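Local coordinates for D-isomer specific 2-hydroxyacid dehydrogenase family protein (Aeromonas salmonicida subsp. salmonicida, PDB 3HG7), which probably binds NAD and works as an oxidoreductase of the D-isomer specific 2-hydroxyacid dehydrogenase family, at residues I235-L240 against A252-E258. The protein carries 1 engineered substitution. Residues are numbered along the deposited sequence.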
ATOM      1  N   ILE A 235      10.538  -4.861  -7.487  1.00 31.80           N
ATOM      2  CA  ILE A 235      11.274  -4.281  -8.598  1.00 32.12           C
ATOM      3  C   ILE A 235      12.749  -4.115  -8.268  1.00 32.55           C
ATOM      4  O   ILE A 235      13.101  -3.523  -7.254  1.00 32.23           O
ATOM      5  CB  ILE A 235      10.680  -2.888  -9.009  1.00 31.29           C
ATOM      6  CG1 ILE A 235       9.245  -3.041  -9.531  1.00 35.32           C
ATOM      7  CG2 ILE A 235      11.558  -2.192 -10.053  1.00 34.98           C
ATOM      8  CD1 ILE A 235       8.463  -1.730  -9.621  1.00 31.39           C
ATOM      9  N   ASN A 236      13.608  -4.640  -9.137  1.00 33.90           N
ATOM     10  CA  ASN A 236      15.014  -4.274  -9.082  1.00 34.89           C
ATOM     11  C   ASN A 236      15.139  -2.919  -9.737  1.00 34.82           C
ATOM     12  O   ASN A 236      14.918  -2.777 -10.946  1.00 34.55           O
ATOM     13  CB  ASN A 236      15.922  -5.302  -9.767  1.00 35.45           C
ATOM     14  CG  ASN A 236      17.365  -4.821  -9.872  1.00 35.28           C
ATOM     15  OD1 ASN A 236      17.679  -3.947 -10.674  1.00 35.65           O
ATOM     16  ND2 ASN A 236      18.246  -5.393  -9.060  1.00 36.05           N
ATOM     17  N   GLU A 237      15.491  -1.928  -8.931  1.00 35.31           N
ATOM     18  CA  GLU A 237      15.424  -0.535  -9.356  1.00 35.48           C
ATOM     19  C   GLU A 237      16.442  -0.203 -10.445  1.00 35.01           C
ATOM     20  O   GLU A 237      16.130   0.538 -11.388  1.00 34.47           O
ATOM     21  CB  GLU A 237      15.484   0.408  -8.140  1.00 36.24           C
ATOM     22  CG  GLU A 237      14.183   0.315  -7.306  1.00 34.02           C
ATOM     23  CD  GLU A 237      14.179   1.105  -5.998  1.00 37.04           C
ATOM     24  OE1 GLU A 237      15.200   1.746  -5.645  1.00 34.10           O
ATOM     25  OE2 GLU A 237      13.121   1.077  -5.321  1.00 33.93           O
ATOM     26  N   GLY A 238      17.634  -0.791 -10.330  1.00 34.72           N
ATOM     27  CA  GLY A 238      18.718  -0.581 -11.305  1.00 34.71           C
ATOM     28  C   GLY A 238      18.300  -0.981 -12.703  1.00 34.34           C
ATOM     29  O   GLY A 238      18.628  -0.324 -13.696  1.00 34.95           O
ATOM     30  N   ASP A 239      17.522  -2.047 -12.776  1.00 33.40           N
ATOM     31  CA  ASP A 239      17.121  -2.574 -14.055  1.00 32.96           C
ATOM     32  C   ASP A 239      15.791  -1.996 -14.592  1.00 31.44           C
ATOM     33  O   ASP A 239      15.563  -1.978 -15.802  1.00 31.49           O
ATOM     34  CB  ASP A 239      17.139  -4.078 -13.965  1.00 34.20           C
ATOM     35  CG  ASP A 239      18.514  -4.615 -13.529  1.00 39.80           C
ATOM     36  OD1 ASP A 239      18.576  -5.354 -12.534  1.00 34.60           O
ATOM     37  OD2 ASP A 239      19.531  -4.280 -14.169  1.00 34.76           O
ATOM     38  N   LEU A 240      14.940  -1.507 -13.688  1.00 29.70           N
ATOM     39  CA  LEU A 240      13.793  -0.653 -14.061  1.00 27.38           C
ATOM     40  C   LEU A 240      14.286   0.601 -14.765  1.00 26.97           C
ATOM     41  O   LEU A 240      13.733   1.004 -15.781  1.00 26.20           O
ATOM     42  CB  LEU A 240      12.979  -0.248 -12.825  1.00 25.93           C
ATOM     43  CG  LEU A 240      12.033   0.958 -13.013  1.00 32.16           C
ATOM     44  CD1 LEU A 240      10.956   0.681 -14.046  1.00 24.77           C
ATOM     45  CD2 LEU A 240      11.409   1.422 -11.715  1.00 24.77           C
ATOM     46  N   ALA A 252       6.902   4.475 -15.586  1.00 19.59           N
ATOM     47  CA  ALA A 252       6.715   3.790 -14.309  1.00 17.16           C
ATOM     48  C   ALA A 252       6.159   4.773 -13.259  1.00 17.12           C
ATOM     49  O   ALA A 252       6.579   5.925 -13.219  1.00 18.57           O
ATOM     50  CB  ALA A 252       8.011   3.216 -13.829  1.00 16.88           C
ATOM     51  N   VAL A 253       5.200   4.315 -12.464  1.00 15.94           N
ATOM     52  CA  VAL A 253       4.661   5.114 -11.342  1.00 15.74           C
ATOM     53  C   VAL A 253       4.897   4.313 -10.094  1.00 15.83           C
ATOM     54  O   VAL A 253       4.301   3.247  -9.918  1.00 15.53           O
ATOM     55  CB  VAL A 253       3.130   5.369 -11.493  1.00 15.30           C
ATOM     56  CG1 VAL A 253       2.580   6.258 -10.336  1.00 16.32           C
ATOM     57  CG2 VAL A 253       2.836   6.014 -12.844  1.00 15.11           C
ATOM     58  N   LEU A 254       5.736   4.840  -9.207  1.00 16.62           N
ATOM     59  CA  LEU A 254       6.142   4.078  -8.042  1.00 16.27           C
ATOM     60  C   LEU A 254       5.790   4.811  -6.773  1.00 15.58           C
ATOM     61  O   LEU A 254       6.193   5.961  -6.606  1.00 15.68           O
ATOM     62  CB  LEU A 254       7.653   3.844  -8.052  1.00 16.61           C
ATOM     63  CG  LEU A 254       8.335   3.154  -9.237  1.00 25.51           C
ATOM     64  CD1 LEU A 254       9.727   2.764  -8.790  1.00 18.00           C
ATOM     65  CD2 LEU A 254       7.552   1.943  -9.711  1.00 18.03           C
ATOM     66  N   ASP A 255       5.032   4.144  -5.903  1.00 15.00           N
ATOM     67  CA  ASP A 255       4.646   4.720  -4.614  1.00 15.09           C
ATOM     68  C   ASP A 255       5.553   4.152  -3.499  1.00 16.44           C
ATOM     69  O   ASP A 255       5.651   4.712  -2.413  1.00 15.26           O
ATOM     70  CB  ASP A 255       3.173   4.424  -4.310  1.00 15.19           C
ATOM     71  CG  ASP A 255       2.666   5.177  -3.097  1.00  7.39           C
ATOM     72  OD1 ASP A 255       2.928   6.409  -3.009  1.00 15.38           O
ATOM     73  OD2 ASP A 255       2.064   4.520  -2.206  1.00 15.63           O
ATOM     74  N   VAL A 256       6.248   3.064  -3.815  1.00 18.93           N
ATOM     75  CA  VAL A 256       7.042   2.317  -2.810  1.00 20.26           C
ATOM     76  C   VAL A 256       8.427   1.986  -3.346  1.00 22.07           C
ATOM     77  O   VAL A 256       8.640   1.911  -4.559  1.00 21.84           O
ATOM     78  CB  VAL A 256       6.334   1.039  -2.367  1.00 20.23           C
ATOM     79  CG1 VAL A 256       5.075   1.385  -1.593  1.00 19.40           C
ATOM     80  CG2 VAL A 256       6.034   0.114  -3.584  1.00 19.25           C
ATOM     81  N   PHE A 257       9.381   1.814  -2.431  1.00 24.48           N
ATOM     82  CA  PHE A 257      10.779   1.775  -2.824  1.00 25.42           C
ATOM     83  C   PHE A 257      11.581   0.828  -1.950  1.00 26.77           C
ATOM     84  O   PHE A 257      11.181   0.549  -0.816  1.00 26.04           O
ATOM     85  CB  PHE A 257      11.356   3.187  -2.791  1.00 24.40           C
ATOM     86  CG  PHE A 257      10.628   4.130  -3.703  1.00 21.75           C
ATOM     87  CD1 PHE A 257      10.954   4.185  -5.066  1.00 24.63           C
ATOM     88  CD2 PHE A 257       9.574   4.911  -3.223  1.00 24.64           C
ATOM     89  CE1 PHE A 257      10.262   5.032  -5.926  1.00 22.04           C
ATOM     90  CE2 PHE A 257       8.869   5.744  -4.077  1.00 20.82           C
ATOM     91  CZ  PHE A 257       9.225   5.811  -5.428  1.00 25.11           C
ATOM     92  N   GLU A 258      12.691   0.337  -2.502  1.00 28.75           N
ATOM     93  CA  GLU A 258      13.648  -0.507  -1.760  1.00 31.37           C
ATOM     94  C   GLU A 258      14.126   0.198  -0.479  1.00 31.99           C
ATOM     95  O   GLU A 258      14.339  -0.449   0.552  1.00 31.61           O
ATOM     96  CB  GLU A 258      14.844  -0.864  -2.665  1.00 32.95           C
ATOM     97  CG  GLU A 258      15.224  -2.348  -2.691  1.00 56.15           C
ATOM     98  CD  GLU A 258      15.431  -2.884  -4.119  1.00 34.97           C
ATOM     99  OE1 GLU A 258      16.255  -2.320  -4.877  1.00 56.15           O
ATOM    100  OE2 GLU A 258      14.757  -3.877  -4.476  1.00 56.29           O
TER
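Start with Glu237, in the first turn of helix 237-245. Its side chain, m at chi1 and t at chi2, reaches across the gap so that Glu237 OE2 accepts a nearly straight hydrogen bond from Glu258 N (2.9 Å, 175°). The same OE2 lies near the plane of the Phe257 ring, at its edge. Toward the strand, the packing is apolar. Leu240 (t, p) sits one helical turn on from Asn236 and packs on two strand residues, the closest pairs being Leu240 CD1 to Ala252 CB at 3.9 Å and Leu240 CD2 to Leu254 CD1 at 3.6 Å. Leu254 CD2 also touches Ile235 CD1, just before the helix, at 3.8 Å. Asn236 turns its CB away and caps the helix instead, Asn236 OD1 accepting from Asp239 N at 2.8 Å. Glu258, with chi1 and chi2 off the usual wells, brings OE1 to 4.3 Å from the like-charged Glu237 OE1; its OE2 has a weak hydrogen bond with His210 NE2. Val253 faces the other way, onto helix 100-115. Together these contacts lay the start of helix 237-245 on strand 251-254, closing the strand 225-228, helix, strand 251-254 beta-alpha-beta crossover of the Rossmann-type NAD-binding domain.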